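Local coordinates for fatty Acyl-Adenylate Ligase (Escherichia coli, PDB 3PBK), which belongs to the AMP-binding enzyme family of the ANL clan and, in this model, carries 5'-O-[(S)-(dodecanoyloxy)(hydroxy)phosphoryl]adenosine in a pocket, at residues N37-R42 with S245-R250; W223-H228 with L249-F254; G61-L66 with L162-V167. All coordinates share one frame; numbering follows the deposited sequence.

In the fold
Contacts 1 and 2 are buried and adjoining, whereas contact 3 is a surface patch whose centre lies about 30 Å from either of theirs. The first two share Leu-249 and Arg-250: strand 246-248, paired in contact 1, is followed in the chain by helix 251-256 of contact 2. They also touch through Tyr-248 against Phe-226 and Arg-41 against Asp-253. Contact 1 is the pairing of two parallel strands and rests on backbone hydrogen bonds; contact 2, at the C-terminal ends of two inner strands of the same sheet, depends on a ring stack and one hydroxyl. Contact 3 lays a loop on helix 51-67, with one main-chain bond, aliphatic stems and charged tips held apart.

Contact 1: N37-R42 with S245-R250; sequences NFYDRR and SVDYLR
Strands 35-39 and 246-248 show how parallel strands share hydrogen bonds; in the large mixed sheet, 35-39 lies between antiparallel 45-50 and parallel 246-248. Asn-37 grips the residues that flank Asp-247, its N donating to Val-246 O (3.0 Å) and its O accepting from Tyr-248 N. One step on, Tyr-39 N bonds to Tyr-248 O at 3.0 Å. The Asn-37 side chain leaves with CG beside its own backbone N (chi1 -50°) and runs alongside Asp-247. Its CB lies 3.8 Å from Asp-247 OD1, CG sits about equally far from that oxygen and from Val-246 O, and at the tip ND2 makes a weak but straight bond to Val-246 O (3.3 Å). That carbonyl thus receives two N-H groups of one residue. The amide and carboxylate planes are nearly perpendicular. On the other face of the sheet Phe-38 and Tyr-248 run side by side, Phe-38 CE1 3.6 Å from Tyr-248 CD1 with the ring planes oblique. Beyond the strands Arg-250 NH1 forms a salt bridge with Glu-46, and Leu-249 CD2 packs 3.5 Å from Asp-40 O. Main-chain bonds thus set the parallel register, while Arg-219 meets Asp-247 OD2 in a salt bridge and Phe-235 O is hydrogen-bonded to Tyr-248 OH.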
loop_
_atom_site.group_PDB
_atom_site.type_symbol
_atom_site.label_atom_id
_atom_site.label_comp_id
_atom_site.label_asym_id
_atom_site.label_seq_id
_atom_site.Cartn_x
_atom_site.Cartn_y
_atom_site.Cartn_z
ATOM N N ASN A 37 10.567 11.309 13.847
ATOM C CA ASN A 37 10.480 10.917 15.238
ATOM C C ASN A 37 9.871 9.520 15.394
ATOM O O ASN A 37 8.710 9.294 15.062
ATOM C CB ASN A 37 9.701 11.972 16.013
ATOM C CG ASN A 37 10.216 13.377 15.741
ATOM O OD1 ASN A 37 10.989 13.927 16.525
ATOM N ND2 ASN A 37 9.809 13.955 14.613
ATOM N N PHE A 38 10.679 8.585 15.888
ATOM C CA PHE A 38 10.245 7.212 16.085
ATOM C C PHE A 38 9.717 6.978 17.491
ATOM O O PHE A 38 10.439 7.168 18.471
ATOM C CB PHE A 38 11.401 6.274 15.807
ATOM C CG PHE A 38 12.027 6.490 14.474
ATOM C CD1 PHE A 38 11.621 5.745 13.379
ATOM C CD2 PHE A 38 13.015 7.450 14.306
ATOM C CE1 PHE A 38 12.194 5.936 12.140
ATOM C CE2 PHE A 38 13.601 7.650 13.066
ATOM C CZ PHE A 38 13.188 6.890 11.978
ATOM N N TYR A 39 8.460 6.551 17.580
ATOM C CA TYR A 39 7.801 6.373 18.863
ATOM C C TYR A 39 7.577 4.907 19.183
ATOM O O TYR A 39 7.308 4.115 18.283
ATOM C CB TYR A 39 6.471 7.117 18.874
ATOM C CG TYR A 39 6.609 8.602 19.118
ATOM C CD1 TYR A 39 6.892 9.471 18.081
ATOM C CD2 TYR A 39 6.465 9.135 20.389
ATOM C CE1 TYR A 39 7.017 10.834 18.301
ATOM C CE2 TYR A 39 6.588 10.498 20.618
ATOM C CZ TYR A 39 6.861 11.343 19.570
ATOM O OH TYR A 39 6.993 12.700 19.790
ATOM N N ASP A 40 7.696 4.549 20.463
ATOM C CA ASP A 40 7.437 3.175 20.907
ATOM C C ASP A 40 5.931 2.913 21.048
ATOM O O ASP A 40 5.125 3.786 20.743
ATOM C CB ASP A 40 8.219 2.835 22.193
ATOM C CG ASP A 40 7.589 3.425 23.468
ATOM O OD1 ASP A 40 6.419 3.871 23.430
ATOM O OD2 ASP A 40 8.274 3.428 24.526
ATOM N N ARG A 41 5.549 1.726 21.507
ATOM C CA ARG A 41 4.133 1.360 21.536
ATOM C C ARG A 41 3.333 2.055 22.645
ATOM O O ARG A 41 2.126 1.835 22.790
ATOM C CB ARG A 41 3.946 -0.162 21.593
ATOM C CG ARG A 41 4.308 -0.797 22.917
ATOM C CD ARG A 41 3.773 -2.221 22.995
ATOM N NE ARG A 41 4.459 -2.999 24.025
ATOM C CZ ARG A 41 5.669 -3.539 23.879
ATOM N NH1 ARG A 41 6.342 -3.385 22.741
ATOM N NH2 ARG A 41 6.212 -4.236 24.873
ATOM N N ARG A 42 4.006 2.899 23.418
ATOM C CA ARG A 42 3.332 3.731 24.407
ATOM C C ARG A 42 3.504 5.211 24.084
ATOM O O ARG A 42 3.568 6.051 24.983
ATOM C CB ARG A 42 3.858 3.435 25.808
ATOM C CG ARG A 42 3.366 2.124 26.365
ATOM C CD ARG A 42 3.520 2.064 27.872
ATOM N NE ARG A 42 2.864 0.882 28.423
ATOM C CZ ARG A 42 3.477 -0.275 28.655
ATOM N NH1 ARG A 42 4.775 -0.408 28.396
ATOM N NH2 ARG A 42 2.792 -1.299 29.149
ATOM N N SER A 245 7.909 17.532 9.192
ATOM C CA SER A 245 8.229 16.485 10.151
ATOM C C SER A 245 7.242 15.317 10.071
ATOM O O SER A 245 6.145 15.452 9.532
ATOM C CB SER A 245 8.274 17.060 11.563
ATOM O OG SER A 245 9.347 17.977 11.702
ATOM N N VAL A 246 7.633 14.167 10.607
ATOM C CA VAL A 246 6.744 13.015 10.651
ATOM C C VAL A 246 7.006 12.176 11.898
ATOM O O VAL A 246 8.129 12.128 12.391
ATOM C CB VAL A 246 6.904 12.146 9.394
ATOM C CG1 VAL A 246 8.247 11.458 9.397
ATOM C CG2 VAL A 246 5.786 11.130 9.303
ATOM N N ASP A 247 5.963 11.527 12.413
ATOM C CA ASP A 247 6.082 10.625 13.560
ATOM C C ASP A 247 5.659 9.217 13.183
ATOM O O ASP A 247 4.575 9.023 12.635
ATOM C CB ASP A 247 5.181 11.089 14.696
ATOM C CG ASP A 247 5.242 12.569 14.914
ATOM O OD1 ASP A 247 6.306 13.157 14.647
ATOM O OD2 ASP A 247 4.225 13.148 15.351
ATOM N N TYR A 248 6.490 8.234 13.505
ATOM C CA TYR A 248 6.182 6.850 13.166
ATOM C C TYR A 248 5.814 5.994 14.354
ATOM O O TYR A 248 6.357 6.163 15.443
ATOM C CB TYR A 248 7.379 6.188 12.514
ATOM C CG TYR A 248 7.881 6.906 11.307
ATOM C CD1 TYR A 248 9.122 7.518 11.313
ATOM C CD2 TYR A 248 7.120 6.970 10.161
ATOM C CE1 TYR A 248 9.590 8.182 10.203
ATOM C CE2 TYR A 248 7.575 7.624 9.048
ATOM C CZ TYR A 248 8.811 8.230 9.067
ATOM O OH TYR A 248 9.267 8.889 7.945
ATOM N N LEU A 249 4.893 5.062 14.124
ATOM C CA LEU A 249 4.735 3.892 14.979
ATOM C C LEU A 249 5.249 2.678 14.210
ATOM O O LEU A 249 5.364 2.704 12.976
ATOM C CB LEU A 249 3.270 3.684 15.363
ATOM C CG LEU A 249 2.685 4.587 16.457
ATOM C CD1 LEU A 249 1.205 4.320 16.655
ATOM C CD2 LEU A 249 3.423 4.395 17.762
ATOM N N ARG A 250 5.584 1.613 14.922
ATOM C CA ARG A 250 5.913 0.378 14.228
ATOM C C ARG A 250 4.603 -0.261 13.794
ATOM O O ARG A 250 3.574 -0.086 14.448
ATOM C CB ARG A 250 6.732 -0.553 15.119
ATOM C CG ARG A 250 8.089 0.016 15.499
ATOM C CD ARG A 250 8.964 -1.030 16.162
ATOM N NE ARG A 250 8.925 -0.969 17.621
ATOM C CZ ARG A 250 9.478 0.001 18.350
ATOM N NH1 ARG A 250 10.094 1.014 17.748
ATOM N NH2 ARG A 250 9.402 -0.032 19.682
#

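Contact 2: W223-H228 with L249-F254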
loop_
_atom_site.group_PDB
_atom_site.type_symbol
_atom_site.label_atom_id
_atom_site.label_comp_id
_atom_site.label_asym_id
_atom_site.label_seq_id
_atom_site.Cartn_x
_atom_site.Cartn_y
_atom_site.Cartn_z
ATOM N N TRP A 223 1.864 4.745 10.702
ATOM C CA TRP A 223 2.204 3.481 11.326
ATOM C C TRP A 223 2.497 2.448 10.234
ATOM O O TRP A 223 2.782 1.286 10.526
ATOM C CB TRP A 223 1.095 3.011 12.275
ATOM C CG TRP A 223 -0.263 2.930 11.647
ATOM C CD1 TRP A 223 -1.270 3.840 11.754
ATOM C CD2 TRP A 223 -0.759 1.882 10.805
ATOM N NE1 TRP A 223 -2.360 3.431 11.028
ATOM C CE2 TRP A 223 -2.071 2.232 10.434
ATOM C CE3 TRP A 223 -0.219 0.687 10.324
ATOM C CZ2 TRP A 223 -2.852 1.423 9.610
ATOM C CZ3 TRP A 223 -0.994 -0.108 9.510
ATOM C CH2 TRP A 223 -2.294 0.259 9.159
ATOM N N LEU A 224 2.450 2.887 8.975
ATOM C CA LEU A 224 2.655 2.005 7.826
ATOM C C LEU A 224 4.091 1.514 7.706
ATOM O O LEU A 224 5.032 2.202 8.114
ATOM C CB LEU A 224 2.271 2.725 6.542
ATOM C CG LEU A 224 0.897 3.374 6.557
ATOM C CD1 LEU A 224 0.796 4.407 5.461
ATOM C CD2 LEU A 224 -0.172 2.320 6.408
ATOM N N PRO A 225 4.272 0.320 7.120
ATOM C CA PRO A 225 5.602 -0.284 6.969
ATOM C C PRO A 225 6.363 0.392 5.845
ATOM O O PRO A 225 5.744 0.773 4.854
ATOM C CB PRO A 225 5.290 -1.725 6.552
ATOM C CG PRO A 225 3.789 -1.868 6.589
ATOM C CD PRO A 225 3.219 -0.501 6.505
ATOM N N PHE A 226 7.676 0.532 5.978
ATOM C CA PHE A 226 8.464 1.103 4.889
ATOM C C PHE A 226 8.565 0.129 3.727
ATOM O O PHE A 226 8.937 0.509 2.623
ATOM C CB PHE A 226 9.853 1.545 5.361
ATOM C CG PHE A 226 9.831 2.743 6.280
ATOM C CD1 PHE A 226 8.822 3.683 6.192
ATOM C CD2 PHE A 226 10.823 2.938 7.217
ATOM C CE1 PHE A 226 8.802 4.774 7.027
ATOM C CE2 PHE A 226 10.803 4.034 8.045
ATOM C CZ PHE A 226 9.793 4.946 7.951
ATOM N N TYR A 227 8.212 -1.127 3.972
ATOM C CA TYR A 227 8.316 -2.134 2.928
ATOM C C TYR A 227 7.105 -2.137 2.003
ATOM O O TYR A 227 7.184 -2.666 0.900
ATOM C CB TYR A 227 8.616 -3.536 3.487
ATOM C CG TYR A 227 7.643 -4.054 4.522
ATOM C CD1 TYR A 227 6.371 -4.466 4.159
ATOM C CD2 TYR A 227 8.008 -4.161 5.863
ATOM C CE1 TYR A 227 5.471 -4.953 5.112
ATOM C CE2 TYR A 227 7.121 -4.644 6.821
ATOM C CZ TYR A 227 5.851 -5.041 6.440
ATOM O OH TYR A 227 4.943 -5.519 7.372
ATOM N N HIS A 228 5.994 -1.540 2.437
ATOM C CA HIS A 228 4.859 -1.311 1.529
ATOM C C HIS A 228 5.000 0.003 0.802
ATOM O O HIS A 228 5.706 0.905 1.232
ATOM C CB HIS A 228 3.501 -1.346 2.230
ATOM C CG HIS A 228 2.968 -2.731 2.437
ATOM N ND1 HIS A 228 1.992 -3.025 3.369
ATOM C CD2 HIS A 228 3.296 -3.908 1.851
ATOM C CE1 HIS A 228 1.729 -4.320 3.333
ATOM N NE2 HIS A 228 2.507 -4.879 2.423
ATOM N N LEU A 249 4.893 5.062 14.124
ATOM C CA LEU A 249 4.735 3.892 14.979
ATOM C C LEU A 249 5.249 2.678 14.210
ATOM O O LEU A 249 5.364 2.704 12.976
ATOM C CB LEU A 249 3.270 3.684 15.363
ATOM C CG LEU A 249 2.685 4.587 16.457
ATOM C CD1 LEU A 249 1.205 4.320 16.655
ATOM C CD2 LEU A 249 3.423 4.395 17.762
ATOM N N ARG A 250 5.584 1.613 14.922
ATOM C CA ARG A 250 5.913 0.378 14.228
ATOM C C ARG A 250 4.603 -0.261 13.794
ATOM O O ARG A 250 3.574 -0.086 14.448
ATOM C CB ARG A 250 6.732 -0.553 15.119
ATOM C CG ARG A 250 8.089 0.016 15.499
ATOM C CD ARG A 250 8.964 -1.030 16.162
ATOM N NE ARG A 250 8.925 -0.969 17.621
ATOM C CZ ARG A 250 9.478 0.001 18.350
ATOM N NH1 ARG A 250 10.094 1.014 17.748
ATOM N NH2 ARG A 250 9.402 -0.032 19.682
ATOM N N THR A 251 4.620 -0.970 12.676
ATOM C CA THR A 251 3.377 -1.496 12.137
ATOM C C THR A 251 2.772 -2.516 13.079
ATOM O O THR A 251 1.562 -2.545 13.272
ATOM C CB THR A 251 3.581 -2.138 10.774
ATOM O OG1 THR A 251 4.118 -1.166 9.872
ATOM C CG2 THR A 251 2.259 -2.630 10.238
ATOM N N GLN A 252 3.623 -3.349 13.667
ATOM C CA GLN A 252 3.174 -4.378 14.605
ATOM C C GLN A 252 2.586 -3.767 15.879
ATOM O O GLN A 252 1.597 -4.268 16.412
ATOM C CB GLN A 252 4.304 -5.368 14.928
ATOM C CG GLN A 252 5.688 -4.722 15.123
ATOM C CD GLN A 252 6.489 -4.485 13.810
ATOM O OE1 GLN A 252 5.951 -4.023 12.784
ATOM N NE2 GLN A 252 7.795 -4.789 13.862
ATOM N N ASP A 253 3.182 -2.674 16.347
ATOM C CA ASP A 253 2.699 -1.989 17.543
ATOM C C ASP A 253 1.300 -1.423 17.354
ATOM O O ASP A 253 0.475 -1.476 18.263
ATOM C CB ASP A 253 3.650 -0.870 17.951
ATOM C CG ASP A 253 4.951 -1.386 18.518
ATOM O OD1 ASP A 253 4.972 -2.530 19.028
ATOM O OD2 ASP A 253 5.949 -0.636 18.460
ATOM N N PHE A 254 1.038 -0.861 16.180
ATOM C CA PHE A 254 -0.312 -0.426 15.852
ATOM C C PHE A 254 -1.266 -1.618 15.833
ATOM O O PHE A 254 -2.334 -1.575 16.439
ATOM C CB PHE A 254 -0.350 0.303 14.508
ATOM C CG PHE A 254 -1.720 0.368 13.892
ATOM C CD1 PHE A 254 -2.630 1.333 14.295
ATOM C CD2 PHE A 254 -2.099 -0.540 12.915
ATOM C CE1 PHE A 254 -3.899 1.395 13.737
ATOM C CE2 PHE A 254 -3.365 -0.488 12.348
ATOM C CZ PHE A 254 -4.268 0.486 12.757
#
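The backbones meet where Trp-223 passes Leu-249 with CA atoms 4.5 Å apart, one segment continuing as an irregular loop and the other entering helix 251-256, of which Arg-250 is the N-cap residue. Beside that helix start, Thr-251 OG1 donates to Trp-223 O at 2.9 Å, reaching it in the plane of the carbonyl. The hydroxyl sits anti to its own carbonyl carbon (chi1 -59°), which leaves CG2 at the rim of the indole, 4.1 Å from Trp-223 CE3. Pro-225 crosses this side chain at about a right angle and brings CG to within 3.4 Å of Thr-251 OG1; its ring nitrogen, having no hydrogen, can give that oxygen nothing.

The contact lies at the C-terminal ends of the two parallel strands that a beta-alpha-beta crossover joins: strand 220-222, helix 229-241, strand 246-248. The loop that leaves the first strand thus packs on the helix that follows the second. A type I turn from Pro-225 to His-228 completes the loop, His-228 being the N-cap of helix 229-241.

The aromatic part of the contact is a face-to-face stack. The five-membered ring of Trp-223 and the Phe-254 ring have centroids 3.7 Å apart and planes only 10° from parallel. The six-membered half of the indole takes part too, Trp-223 CZ2 lying 3.4 Å from Phe-254 CE2. Trp-223 holds CG in the crowded position between backbone N and carbonyl carbon (chi1 54°), whereas Phe-254 carries its ring anti to the backbone N. Leu-224 CD2 covers the opposite face of the indole near its rim, and Trp-261 meets Trp-223 edge-to-face.

Contact 3: G61-L66 with L162-V167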
loop_
_atom_site.group_PDB
_atom_site.type_symbol
_atom_site.label_atom_id
_atom_site.label_comp_id
_atom_site.label_asym_id
_atom_site.label_seq_id
_atom_site.Cartn_x
_atom_site.Cartn_y
_atom_site.Cartn_z
ATOM N N GLY A 61 27.464 7.293 4.699
ATOM C CA GLY A 61 27.040 5.961 4.311
ATOM C C GLY A 61 27.274 5.728 2.836
ATOM O O GLY A 61 27.732 4.667 2.426
ATOM N N ALA A 62 26.957 6.731 2.032
ATOM C CA ALA A 62 27.197 6.644 0.603
ATOM C C ALA A 62 28.664 6.281 0.314
ATOM O O ALA A 62 28.960 5.482 -0.579
ATOM C CB ALA A 62 26.810 7.955 -0.078
ATOM N N LYS A 63 29.582 6.862 1.081
ATOM C CA LYS A 63 31.004 6.598 0.879
ATOM C C LYS A 63 31.405 5.228 1.427
ATOM O O LYS A 63 32.150 4.496 0.778
ATOM C CB LYS A 63 31.858 7.719 1.473
ATOM C CG LYS A 63 31.865 8.989 0.633
ATOM C CD LYS A 63 32.484 10.159 1.392
ATOM C CE LYS A 63 32.717 11.353 0.474
ATOM N NZ LYS A 63 33.529 12.416 1.129
ATOM N N ARG A 64 30.909 4.872 2.608
ATOM C CA ARG A 64 31.125 3.525 3.114
ATOM C C ARG A 64 30.725 2.507 2.054
ATOM O O ARG A 64 31.530 1.680 1.632
ATOM C CB ARG A 64 30.328 3.285 4.389
ATOM C CG ARG A 64 30.770 4.134 5.562
ATOM C CD ARG A 64 30.360 3.499 6.891
ATOM N NE ARG A 64 28.918 3.547 7.135
ATOM C CZ ARG A 64 28.211 4.672 7.229
ATOM N NH1 ARG A 64 28.806 5.850 7.069
ATOM N NH2 ARG A 64 26.905 4.627 7.466
ATOM N N LEU A 65 29.475 2.586 1.616
ATOM C CA LEU A 65 28.954 1.678 0.603
ATOM C C LEU A 65 29.860 1.538 -0.609
ATOM O O LEU A 65 29.993 0.454 -1.164
ATOM C CB LEU A 65 27.568 2.127 0.152
ATOM C CG LEU A 65 26.435 1.596 1.016
ATOM C CD1 LEU A 65 25.093 1.948 0.413
ATOM C CD2 LEU A 65 26.597 0.102 1.157
ATOM N N LEU A 66 30.476 2.635 -1.027
ATOM C CA LEU A 66 31.331 2.614 -2.210
ATOM C C LEU A 66 32.674 1.918 -1.967
ATOM O O LEU A 66 33.286 1.386 -2.903
ATOM C CB LEU A 66 31.545 4.030 -2.732
ATOM C CG LEU A 66 30.297 4.630 -3.375
ATOM C CD1 LEU A 66 30.454 6.131 -3.559
ATOM C CD2 LEU A 66 29.989 3.930 -4.698
ATOM N N LEU A 162 32.076 0.370 8.256
ATOM C CA LEU A 162 32.909 0.427 7.055
ATOM C C LEU A 162 33.714 1.723 6.946
ATOM O O LEU A 162 33.449 2.700 7.655
ATOM C CB LEU A 162 32.058 0.227 5.796
ATOM C CG LEU A 162 32.063 -1.171 5.174
ATOM C CD1 LEU A 162 32.262 -2.253 6.226
ATOM C CD2 LEU A 162 30.789 -1.409 4.378
ATOM N N PRO A 163 34.719 1.719 6.063
ATOM C CA PRO A 163 35.559 2.888 5.779
ATOM C C PRO A 163 34.992 3.777 4.664
ATOM O O PRO A 163 34.517 3.274 3.643
ATOM C CB PRO A 163 36.884 2.260 5.309
ATOM C CG PRO A 163 36.739 0.763 5.533
ATOM C CD PRO A 163 35.281 0.493 5.479
ATOM N N GLU A 164 35.043 5.089 4.868
ATOM C CA GLU A 164 34.746 6.034 3.806
ATOM C C GLU A 164 35.615 5.714 2.595
ATOM O O GLU A 164 36.818 5.980 2.633
ATOM C CB GLU A 164 35.127 7.446 4.255
ATOM C CG GLU A 164 34.618 7.870 5.614
ATOM C CD GLU A 164 33.266 8.516 5.513
ATOM O OE1 GLU A 164 32.476 8.024 4.683
ATOM O OE2 GLU A 164 32.996 9.504 6.239
ATOM N N ALA A 165 35.042 5.161 1.525
ATOM C CA ALA A 165 35.776 5.082 0.253
ATOM C C ALA A 165 36.181 6.499 -0.168
ATOM O O ALA A 165 35.319 7.346 -0.405
ATOM C CB ALA A 165 34.933 4.431 -0.827
ATOM N N ASP A 166 37.481 6.764 -0.252
ATOM C CA ASP A 166 37.941 8.139 -0.446
ATOM C C ASP A 166 37.671 8.651 -1.861
ATOM O O ASP A 166 38.548 8.626 -2.725
ATOM C CB ASP A 166 39.422 8.287 -0.080
ATOM C CG ASP A 166 39.823 9.737 0.137
ATOM O OD1 ASP A 166 39.998 10.141 1.308
ATOM O OD2 ASP A 166 39.943 10.477 -0.864
ATOM N N VAL A 167 36.453 9.131 -2.090
ATOM C CA VAL A 167 36.040 9.527 -3.426
ATOM C C VAL A 167 35.090 10.716 -3.401
ATOM O O VAL A 167 34.437 10.983 -2.389
ATOM C CB VAL A 167 35.371 8.347 -4.173
ATOM C CG1 VAL A 167 34.104 7.910 -3.454
ATOM C CG2 VAL A 167 35.078 8.721 -5.627
#
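Three side chains of helix 51-67 spread over the loop 162-167 in different directions: Lys-63 obliquely over it, Arg-64 across Leu-162, and Leu-66 against Ala-165 and Val-167. Lys-63 is extended beyond CG, a reach that brings CE to 3.4 Å from Val-167 O. Glu-164 crosses this stem obliquely. Bent at chi2 (-90°), it puts OE1 at 3.3 Å from Lys-63 CB, on the aliphatic base, while Lys-63 NZ stays 5.7 Å from that oxygen; any attraction between the charges acts only over a distance.

The one hydrogen bond across the two segments runs from Ala-165 N to Lys-63 O (3.1 Å), with the donor well above the carbonyl plane rather than in it. The loop follows helix 156-160 and leads towards strand 177-181, and here it lies along the last turns of helix 51-67, whose other side, through Ala-62 and Leu-65, packs on helix 84-95.

Arg-64 brings its CB to 3.8 Å from Leu-162 CB and its CD to Leu-162 O. The bend at chi3 (-71°) then turns the guanidinium away, to Phe-159, whose carbonyl accepts from NE and whose ring makes a cation-pi contact. Farther along, Leu-66 and Val-167 cross at about a right angle, touching at the methyl tips, Leu-66 CD1 with Val-167 CG1, while Ala-165 CB comes within 3.9 Å of Leu-66 CB.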